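Local coordinates for protein beta-galactosidase (PDB 4MAD) that probably hydrolyses terminal non-reducing beta-D-galactose residues of beta-D-galactosides, at residues 65-70 with 85-90; 50-55 with 91-96; 540-545 with 559-564. All blocks are in the same frame, centred on the assembly; numbering follows the deposited sequence.

Interaction 1: residues 65-70 with 85-90; sequences TYVAWN and ADIVRF
At the catalytic barrel's second beta-alpha unit, T65 and V67, at the end of strand 62-66 and just beyond it, meet I87 and F90 from the first turn of helix 87-97. The CB and the methyl CG2 of T65 both reach F90 CE2, CG2 at 4.1 Å, as the two side chains slide past each other in opposite directions. The hydroxyl is turned elsewhere: with OG1 anti to the main-chain nitrogen (chi1 -172°), T65 OG1 gives its proton to Y66 O at 2.8 Å, in the carbonyl plane and on a lone pair. One residue thus presents a hydrocarbon surface to the helix while its polar atom turns to backbone carbonyls, that of M38 being reached only weakly. Replacing T65 with an alanine here is likely to open a gap beside F90 CE2 and to leave Y66 O without its side-chain donor.

Farther along, I87 runs out fully extended and crosses V67 at about a right angle, I87 CD1 lying 3.8 Å from V67 CG2. The helix start is itself secured, since D86, the N-cap, accepts R89 N on OD1 at 3.1 Å (158°), met from above the carboxylate plane. The ring of F90 also meets W48, at the start of helix 48-58, edge-to-face, while Y66 points away from the helix to the barrel interior, its OH bonding to N170 OD1.

The side chain of T65 lies about 11 Å from that of the predicted nucleophile E247, and this alternation of T65 and Y66 is the classic division of a TIM-barrel strand between outer packing and barrel interior.

Interaction 2: residues 50-55 with 91-96; sequences DRLLKL and IKTAEK
L52 carries this contact between two neighbouring helices, 48-58 and 87-97, and it does so through a single methyl. L52 CG lies anti to the carbonyl carbon (chi1 -66°), and the next torsion continues the chain outward, which brings CD1 against the facing helix. There L52 CD1 touches T93 CG2 at 3.7 Å and, 3.9 Å away, the main-chain A94 N. Its distance to A94 CB is longer, 4.4 Å, but the alpha carbons of L52 and A94 come within 6.4 Å, an approach consistent with the small side chain of A94.

T93 meets the leucine with its methyl branch, the two side chains crossing at about a right angle. CG2 stands anti to the backbone nitrogen, and the other branch, OG1, bonds to R89 O one turn earlier in its own helix; the threonine's polar end is therefore served within helix 87-97 while its apolar end faces L52. On the sheet side, V63 and M38 of the barrel strands touch L52, and V63 also touches A94, so the interface continues into the layer between helices and sheet.

Charges lie apart from this apolar junction. D50 OD2 is gripped by two donors of its own helix: K54 NZ at 2.8 Å on the syn lone pair, and R51 NH1 at 3.0 Å on the anti side, 34° out of the carboxylate plane and close to the guanidinium plane of R51. K54 NZ also bonds to G323 O, and between the helices K96 NZ forms a salt bridge with E49.

Successive helices packed side by side over the parallel strands, as here, form the outer layer of a (beta/alpha)8 barrel.

Interaction 3: residues 540-545 with 559-564; sequences VFVNGH and LYVPAP
Apolar packing joins V540 and V542 of strand 537-542 to L559 and V561 of strand 558-561. V540 and L559 cross obliquely: L559 CD1 lies 3.9 Å from V540 CG2 and just as close to V540 CB, settling against the branch point of the valine. L559 is extended, with CD1 anti to its alpha carbon (chi2 173°), and so it projects the methyl across to the other strand. The second pair is looser, V542 CG1 standing 4.4 Å from V561 CG1. L547 of strand 545-551 touches all four of these side chains, and I530 touches V540 and V561, so the two pairs belong to one continuous hydrophobic interior.

No hydrogen bond passes between the segments. The nearest alpha carbons, those of V542 and V561, are 8.0 Å apart. Each strand pairs with other strands instead: V540 with L547 and F541 with I574, L559 with I530 and V561 with T528. A type I' turn closes the hairpin after strand 537-542, with V542 N bonded to H545 O at 2.9 Å and H545 N to V542 O at 2.8 Å. G544 suits this turn, since at its backbone angles a beta carbon would press on the carbonyl oxygen of N543.

Ring contacts sit at the margins. H545 stacks on F565, while P562 N lies 3.9 Å above the plane of the Y560 ring, offset toward the rim, within its own segment.

Between these two segments of the beta-sandwich the contact is purely aliphatic, which suggests that close fit and burial of apolar surface, rather than hydrogen bonds, hold the facing strands together here.

From the N terminus, helix 48-58 opens interaction 2, and strand 62-66 follows it to open interaction 1. Helix 87-97 closes both in turn, first interaction 1 at its start and then interaction 2 farther along, so the smaller loop lies wholly within the larger. The two touch where F90 CE1 meets L52 CD1 at 4.0 Å, tying two helices and a strand into one barrel sector. Interaction 3 comes much later, in series, and closes a short loop containing strand 545-551 in the galactose-binding domain. It nevertheless reaches interaction 2 through a packing contact, R51 NH2 to Y560 OH at 3.5 Å, between barrel and beta domain.

Interaction 1: residues 65-70 with 85-90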
loop_
_atom_site.group_PDB
_atom_site.type_symbol
_atom_site.label_atom_id
_atom_site.label_comp_id
_atom_site.label_asym_id
_atom_site.label_seq_id
_atom_site.Cartn_x
_atom_site.Cartn_y
_atom_site.Cartn_z
ATOM N N THR A 65 -2.647 -7.564 -11.976
ATOM C CA THR A 65 -2.905 -6.935 -10.721
ATOM C C THR A 65 -2.899 -7.922 -9.579
ATOM O O THR A 65 -3.314 -9.004 -9.725
ATOM C CB THR A 65 -4.249 -6.212 -10.706
ATOM O OG1 THR A 65 -4.393 -5.457 -9.510
ATOM C CG2 THR A 65 -5.358 -7.204 -10.810
ATOM N N TYR A 66 -2.436 -7.480 -8.428
ATOM C CA TYR A 66 -2.668 -8.155 -7.186
ATOM C C TYR A 66 -4.112 -7.955 -6.755
ATOM O O TYR A 66 -4.768 -7.124 -7.289
ATOM C CB TYR A 66 -1.809 -7.581 -6.075
ATOM C CG TYR A 66 -0.371 -7.973 -6.046
ATOM C CD1 TYR A 66 0.021 -9.274 -5.945
ATOM C CD2 TYR A 66 0.606 -7.014 -6.024
ATOM C CE1 TYR A 66 1.359 -9.600 -5.879
ATOM C CE2 TYR A 66 1.892 -7.336 -5.961
ATOM C CZ TYR A 66 2.296 -8.631 -5.883
ATOM O OH TYR A 66 3.624 -8.938 -5.835
ATOM N N VAL A 67 -4.564 -8.756 -5.792
ATOM C CA VAL A 67 -5.827 -8.554 -5.091
ATOM C C VAL A 67 -5.559 -8.274 -3.621
ATOM O O VAL A 67 -4.931 -9.039 -3.019
ATOM C CB VAL A 67 -6.725 -9.802 -5.109
ATOM C CG1 VAL A 67 -7.984 -9.503 -4.470
ATOM C CG2 VAL A 67 -6.954 -10.310 -6.529
ATOM N N ALA A 68 -6.115 -7.204 -3.071
ATOM C CA ALA A 68 -5.803 -6.761 -1.745
ATOM C C ALA A 68 -6.873 -7.266 -0.765
ATOM O O ALA A 68 -7.906 -6.715 -0.666
ATOM C CB ALA A 68 -5.744 -5.274 -1.724
ATOM N N TRP A 69 -6.560 -8.305 -0.024
ATOM C CA TRP A 69 -7.519 -8.902 0.876
ATOM C C TRP A 69 -8.025 -7.895 1.896
ATOM O O TRP A 69 -9.157 -7.786 2.082
ATOM C CB TRP A 69 -6.848 -10.082 1.595
ATOM C CG TRP A 69 -7.685 -10.887 2.544
ATOM C CD1 TRP A 69 -8.986 -10.726 2.840
ATOM C CD2 TRP A 69 -7.228 -11.980 3.351
ATOM N NE1 TRP A 69 -9.389 -11.667 3.758
ATOM C CE2 TRP A 69 -8.318 -12.446 4.081
ATOM C CE3 TRP A 69 -6.016 -12.623 3.499
ATOM C CZ2 TRP A 69 -8.212 -13.509 4.946
ATOM C CZ3 TRP A 69 -5.929 -13.694 4.371
ATOM C CH2 TRP A 69 -7.013 -14.114 5.066
ATOM N N ASN A 70 -7.127 -7.113 2.482
ATOM C CA ASN A 70 -7.518 -6.124 3.475
ATOM C C ASN A 70 -8.549 -5.134 2.914
ATOM O O ASN A 70 -9.385 -4.664 3.615
ATOM C CB ASN A 70 -6.319 -5.418 4.155
ATOM C CG ASN A 70 -5.349 -4.748 3.167
ATOM O OD1 ASN A 70 -5.557 -4.746 2.036
ATOM N ND2 ASN A 70 -4.280 -4.180 3.692
ATOM N N ALA A 85 -12.583 -0.555 -4.813
ATOM C CA ALA A 85 -12.448 -1.974 -4.590
ATOM C C ALA A 85 -13.213 -2.872 -5.596
ATOM O O ALA A 85 -13.264 -4.032 -5.398
ATOM C CB ALA A 85 -12.858 -2.318 -3.228
ATOM N N ASP A 86 -13.807 -2.302 -6.638
ATOM C CA ASP A 86 -14.606 -3.085 -7.534
ATOM C C ASP A 86 -13.664 -3.731 -8.524
ATOM O O ASP A 86 -13.471 -3.244 -9.586
ATOM C CB ASP A 86 -15.583 -2.201 -8.273
ATOM C CG ASP A 86 -16.724 -2.982 -8.920
ATOM O OD1 ASP A 86 -16.578 -4.126 -9.239
ATOM O OD2 ASP A 86 -17.749 -2.418 -9.115
ATOM N N ILE A 87 -13.070 -4.833 -8.141
ATOM C CA ILE A 87 -12.158 -5.544 -8.987
ATOM C C ILE A 87 -12.847 -6.075 -10.217
ATOM O O ILE A 87 -12.303 -6.063 -11.279
ATOM C CB ILE A 87 -11.410 -6.600 -8.204
ATOM C CG1 ILE A 87 -10.275 -7.154 -9.010
ATOM C CG2 ILE A 87 -12.306 -7.660 -7.735
ATOM C CD1 ILE A 87 -9.556 -8.169 -8.286
ATOM N N VAL A 88 -14.098 -6.438 -10.083
ATOM C CA VAL A 88 -14.790 -6.865 -11.262
ATOM C C VAL A 88 -14.848 -5.767 -12.365
ATOM O O VAL A 88 -14.567 -6.016 -13.497
ATOM C CB VAL A 88 -16.145 -7.399 -10.895
ATOM C CG1 VAL A 88 -16.962 -7.700 -12.088
ATOM C CG2 VAL A 88 -15.992 -8.630 -10.084
ATOM N N ARG A 89 -15.155 -4.549 -11.998
ATOM C CA ARG A 89 -15.204 -3.462 -12.930
ATOM C C ARG A 89 -13.834 -3.242 -13.542
ATOM O O ARG A 89 -13.724 -3.026 -14.696
ATOM C CB ARG A 89 -15.670 -2.225 -12.215
ATOM C CG ARG A 89 -15.733 -0.979 -13.088
ATOM C CD ARG A 89 -16.038 0.268 -12.291
ATOM N NE ARG A 89 -15.805 1.467 -13.072
ATOM C CZ ARG A 89 -16.050 2.685 -12.663
ATOM N NH1 ARG A 89 -16.528 2.898 -11.464
ATOM N NH2 ARG A 89 -15.819 3.693 -13.484
ATOM N N PHE A 90 -12.800 -3.330 -12.726
ATOM C CA PHE A 90 -11.484 -3.058 -13.228
ATOM C C PHE A 90 -11.132 -4.064 -14.297
ATOM O O PHE A 90 -10.718 -3.712 -15.359
ATOM C CB PHE A 90 -10.476 -3.116 -12.088
ATOM C CG PHE A 90 -9.044 -3.087 -12.546
ATOM C CD1 PHE A 90 -8.452 -1.938 -12.906
ATOM C CD2 PHE A 90 -8.295 -4.215 -12.589
ATOM C CE1 PHE A 90 -7.182 -1.912 -13.318
ATOM C CE2 PHE A 90 -7.020 -4.178 -13.007
ATOM C CZ PHE A 90 -6.476 -3.049 -13.357
#

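Interaction 2: residues 50-55 with 91-96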
loop_
_atom_site.group_PDB
_atom_site.type_symbol
_atom_site.label_atom_id
_atom_site.label_comp_id
_atom_site.label_asym_id
_atom_site.label_seq_id
_atom_site.Cartn_x
_atom_site.Cartn_y
_atom_site.Cartn_z
ATOM N N ASP A 50 -8.501 5.146 -18.450
ATOM C CA ASP A 50 -7.467 5.979 -19.001
ATOM C C ASP A 50 -6.136 5.263 -18.892
ATOM O O ASP A 50 -5.407 5.190 -19.829
ATOM C CB ASP A 50 -7.369 7.274 -18.220
ATOM C CG ASP A 50 -6.237 8.163 -18.704
ATOM O OD1 ASP A 50 -6.379 8.760 -19.750
ATOM O OD2 ASP A 50 -5.195 8.238 -18.060
ATOM N N ARG A 51 -5.833 4.741 -17.708
ATOM C CA ARG A 51 -4.561 4.100 -17.540
ATOM C C ARG A 51 -4.419 2.855 -18.369
ATOM O O ARG A 51 -3.418 2.628 -18.929
ATOM C CB ARG A 51 -4.267 3.829 -16.085
ATOM C CG ARG A 51 -4.671 4.942 -15.169
ATOM C CD ARG A 51 -3.711 6.102 -15.147
ATOM N NE ARG A 51 -3.885 6.958 -13.990
ATOM C CZ ARG A 51 -4.548 8.101 -13.999
ATOM N NH1 ARG A 51 -5.096 8.535 -15.091
ATOM N NH2 ARG A 51 -4.675 8.815 -12.912
ATOM N N LEU A 52 -5.474 2.064 -18.412
ATOM C CA LEU A 52 -5.447 0.846 -19.189
ATOM C C LEU A 52 -5.257 1.120 -20.681
ATOM O O LEU A 52 -4.544 0.455 -21.300
ATOM C CB LEU A 52 -6.695 0.004 -18.957
ATOM C CG LEU A 52 -6.761 -0.518 -17.541
ATOM C CD1 LEU A 52 -8.077 -0.971 -17.117
ATOM C CD2 LEU A 52 -5.730 -1.571 -17.364
ATOM N N LEU A 53 -5.893 2.159 -21.190
ATOM C CA LEU A 53 -5.757 2.536 -22.569
ATOM C C LEU A 53 -4.314 2.883 -22.869
ATOM O O LEU A 53 -3.804 2.573 -23.920
ATOM C CB LEU A 53 -6.637 3.743 -22.842
ATOM C CG LEU A 53 -8.106 3.465 -23.036
ATOM C CD1 LEU A 53 -8.872 4.658 -23.074
ATOM C CD2 LEU A 53 -8.354 2.670 -24.213
ATOM N N LYS A 54 -3.687 3.546 -21.915
ATOM C CA LYS A 54 -2.274 3.889 -22.028
ATOM C C LYS A 54 -1.348 2.658 -22.080
ATOM O O LYS A 54 -0.451 2.576 -22.856
ATOM C CB LYS A 54 -1.842 4.864 -20.947
ATOM C CG LYS A 54 -2.365 6.266 -21.173
ATOM C CD LYS A 54 -2.430 7.174 -19.981
ATOM C CE LYS A 54 -2.741 8.558 -20.376
ATOM N NZ LYS A 54 -3.043 9.474 -19.336
ATOM N N LEU A 55 -1.606 1.689 -21.254
ATOM C CA LEU A 55 -0.811 0.491 -21.294
ATOM C C LEU A 55 -0.988 -0.242 -22.631
ATOM O O LEU A 55 -0.066 -0.655 -23.229
ATOM C CB LEU A 55 -1.160 -0.424 -20.137
ATOM C CG LEU A 55 -1.052 0.140 -18.717
ATOM C CD1 LEU A 55 -1.224 -0.976 -17.734
ATOM C CD2 LEU A 55 0.216 0.823 -18.509
ATOM N N ILE A 91 -11.355 -5.329 -13.978
ATOM C CA ILE A 91 -11.069 -6.372 -14.921
ATOM C C ILE A 91 -11.905 -6.314 -16.231
ATOM O O ILE A 91 -11.396 -6.465 -17.282
ATOM C CB ILE A 91 -11.180 -7.743 -14.268
ATOM C CG1 ILE A 91 -10.143 -7.849 -13.140
ATOM C CG2 ILE A 91 -11.044 -8.831 -15.298
ATOM C CD1 ILE A 91 -10.135 -9.126 -12.473
ATOM N N LYS A 92 -13.167 -6.018 -16.113
ATOM C CA LYS A 92 -13.998 -5.775 -17.287
ATOM C C LYS A 92 -13.476 -4.609 -18.097
ATOM O O LYS A 92 -13.595 -4.604 -19.257
ATOM C CB LYS A 92 -15.423 -5.526 -16.905
ATOM C CG LYS A 92 -16.139 -6.757 -16.563
ATOM C CD LYS A 92 -17.473 -6.435 -15.976
ATOM C CE LYS A 92 -18.326 -7.619 -15.956
ATOM N NZ LYS A 92 -19.678 -7.217 -15.666
ATOM N N THR A 93 -12.898 -3.626 -17.444
ATOM C CA THR A 93 -12.321 -2.521 -18.152
ATOM C C THR A 93 -11.132 -2.946 -19.017
ATOM O O THR A 93 -10.978 -2.507 -20.119
ATOM C CB THR A 93 -12.004 -1.335 -17.256
ATOM O OG1 THR A 93 -13.145 -1.009 -16.485
ATOM C CG2 THR A 93 -11.573 -0.129 -18.065
ATOM N N ALA A 94 -10.313 -3.820 -18.467
ATOM C CA ALA A 94 -9.154 -4.355 -19.167
ATOM C C ALA A 94 -9.645 -5.128 -20.389
ATOM O O ALA A 94 -9.198 -4.941 -21.475
ATOM C CB ALA A 94 -8.364 -5.238 -18.267
ATOM N N GLU A 95 -10.650 -5.926 -20.171
ATOM C CA GLU A 95 -11.227 -6.646 -21.276
ATOM C C GLU A 95 -11.747 -5.702 -22.360
ATOM O O GLU A 95 -11.502 -5.921 -23.470
ATOM C CB GLU A 95 -12.353 -7.521 -20.799
ATOM C CG GLU A 95 -12.946 -8.335 -21.886
ATOM C CD GLU A 95 -14.062 -9.209 -21.413
ATOM O OE1 GLU A 95 -14.994 -8.667 -20.845
ATOM O OE2 GLU A 95 -14.021 -10.414 -21.626
ATOM N N LYS A 96 -12.406 -4.634 -22.004
ATOM C CA LYS A 96 -12.948 -3.694 -22.988
ATOM C C LYS A 96 -11.858 -3.046 -23.847
ATOM O O LYS A 96 -12.002 -2.794 -25.013
ATOM C CB LYS A 96 -13.692 -2.634 -22.223
ATOM C CG LYS A 96 -14.258 -1.571 -23.008
ATOM C CD LYS A 96 -14.853 -0.420 -22.184
ATOM C CE LYS A 96 -14.677 0.908 -22.928
ATOM N NZ LYS A 96 -15.613 2.019 -22.570
#

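Interaction 3: residues 540-545 with 559-564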
loop_
_atom_site.group_PDB
_atom_site.type_symbol
_atom_site.label_atom_id
_atom_site.label_comp_id
_atom_site.label_asym_id
_atom_site.label_seq_id
_atom_site.Cartn_x
_atom_site.Cartn_y
_atom_site.Cartn_z
ATOM N N VAL A 540 -4.150 14.626 4.927
ATOM C CA VAL A 540 -5.098 15.543 4.352
ATOM C C VAL A 540 -6.351 14.852 3.806
ATOM O O VAL A 540 -6.262 13.819 3.248
ATOM C CB VAL A 540 -4.403 16.350 3.256
ATOM C CG1 VAL A 540 -5.310 17.351 2.684
ATOM C CG2 VAL A 540 -3.216 17.000 3.863
ATOM N N PHE A 541 -7.492 15.517 3.951
ATOM C CA PHE A 541 -8.779 15.051 3.459
ATOM C C PHE A 541 -9.325 16.063 2.474
ATOM O O PHE A 541 -9.234 17.206 2.705
ATOM C CB PHE A 541 -9.788 14.800 4.604
ATOM C CG PHE A 541 -9.294 13.825 5.632
ATOM C CD1 PHE A 541 -9.687 12.523 5.599
ATOM C CD2 PHE A 541 -8.383 14.210 6.574
ATOM C CE1 PHE A 541 -9.195 11.641 6.516
ATOM C CE2 PHE A 541 -7.918 13.313 7.481
ATOM C CZ PHE A 541 -8.300 12.055 7.431
ATOM N N VAL A 542 -9.857 15.619 1.361
ATOM C CA VAL A 542 -10.506 16.518 0.432
ATOM C C VAL A 542 -11.931 16.020 0.223
ATOM O O VAL A 542 -12.125 14.951 -0.155
ATOM C CB VAL A 542 -9.736 16.579 -0.888
ATOM C CG1 VAL A 542 -10.497 17.329 -1.970
ATOM C CG2 VAL A 542 -8.380 17.142 -0.623
ATOM N N ASN A 543 -12.897 16.785 0.641
ATOM C CA ASN A 543 -14.248 16.321 0.568
ATOM C C ASN A 543 -14.395 14.956 1.227
ATOM O O ASN A 543 -15.168 14.162 0.804
ATOM C CB ASN A 543 -14.786 16.327 -0.857
ATOM C CG ASN A 543 -14.834 17.729 -1.447
ATOM O OD1 ASN A 543 -14.374 17.937 -2.504
ATOM N ND2 ASN A 543 -15.312 18.663 -0.716
ATOM N N GLY A 544 -13.643 14.731 2.283
ATOM C CA GLY A 544 -13.713 13.485 3.011
ATOM C C GLY A 544 -12.830 12.378 2.482
ATOM O O GLY A 544 -12.698 11.369 3.095
ATOM N N HIS A 545 -12.168 12.650 1.379
ATOM C CA HIS A 545 -11.308 11.696 0.748
ATOM C C HIS A 545 -9.921 11.818 1.355
ATOM O O HIS A 545 -9.327 12.819 1.284
ATOM C CB HIS A 545 -11.219 11.956 -0.712
ATOM C CG HIS A 545 -12.496 11.737 -1.447
ATOM N ND1 HIS A 545 -12.989 10.495 -1.714
ATOM C CD2 HIS A 545 -13.370 12.607 -1.971
ATOM C CE1 HIS A 545 -14.114 10.610 -2.382
ATOM N NE2 HIS A 545 -14.375 11.885 -2.531
ATOM N N LEU A 559 0.884 16.130 -2.303
ATOM C CA LEU A 559 -0.090 15.082 -2.354
ATOM C C LEU A 559 -0.967 15.271 -3.590
ATOM O O LEU A 559 -1.505 16.271 -3.740
ATOM C CB LEU A 559 -0.998 15.043 -1.111
ATOM C CG LEU A 559 -0.470 14.465 0.191
ATOM C CD1 LEU A 559 -1.383 14.634 1.401
ATOM C CD2 LEU A 559 -0.013 13.089 0.037
ATOM N N TYR A 560 -1.105 14.230 -4.377
ATOM C CA TYR A 560 -1.948 14.218 -5.546
ATOM C C TYR A 560 -3.390 14.198 -5.156
ATOM O O TYR A 560 -3.797 13.429 -4.374
ATOM C CB TYR A 560 -1.578 13.043 -6.438
ATOM C CG TYR A 560 -2.509 12.583 -7.529
ATOM C CD1 TYR A 560 -2.931 13.411 -8.515
ATOM C CD2 TYR A 560 -2.900 11.296 -7.579
ATOM C CE1 TYR A 560 -3.727 12.973 -9.474
ATOM C CE2 TYR A 560 -3.711 10.845 -8.521
ATOM C CZ TYR A 560 -4.120 11.694 -9.489
ATOM O OH TYR A 560 -4.932 11.223 -10.431
ATOM N N VAL A 561 -4.125 15.087 -5.783
ATOM C CA VAL A 561 -5.540 15.158 -5.690
ATOM C C VAL A 561 -6.205 14.825 -7.029
ATOM O O VAL A 561 -6.243 15.624 -7.883
ATOM C CB VAL A 561 -5.959 16.570 -5.318
ATOM C CG1 VAL A 561 -7.418 16.642 -5.095
ATOM C CG2 VAL A 561 -5.201 17.087 -4.175
ATOM N N PRO A 562 -6.756 13.653 -7.168
ATOM C CA PRO A 562 -7.489 13.314 -8.363
ATOM C C PRO A 562 -8.725 14.194 -8.541
ATOM O O PRO A 562 -9.401 14.456 -7.610
ATOM C CB PRO A 562 -7.926 11.873 -8.103
ATOM C CG PRO A 562 -7.054 11.394 -7.109
ATOM C CD PRO A 562 -6.693 12.519 -6.261
ATOM N N ALA A 563 -9.055 14.530 -9.769
ATOM C CA ALA A 563 -10.169 15.419 -9.975
ATOM C C ALA A 563 -11.477 14.915 -9.360
ATOM O O ALA A 563 -12.256 15.703 -8.901
ATOM C CB ALA A 563 -10.351 15.664 -11.399
ATOM N N PRO A 564 -11.712 13.621 -9.352
ATOM C CA PRO A 564 -12.988 13.090 -8.858
ATOM C C PRO A 564 -13.266 13.378 -7.400
ATOM O O PRO A 564 -14.373 13.319 -6.993
ATOM C CB PRO A 564 -12.844 11.624 -9.091
ATOM C CG PRO A 564 -12.059 11.559 -10.340
ATOM C CD PRO A 564 -11.032 12.619 -10.173
#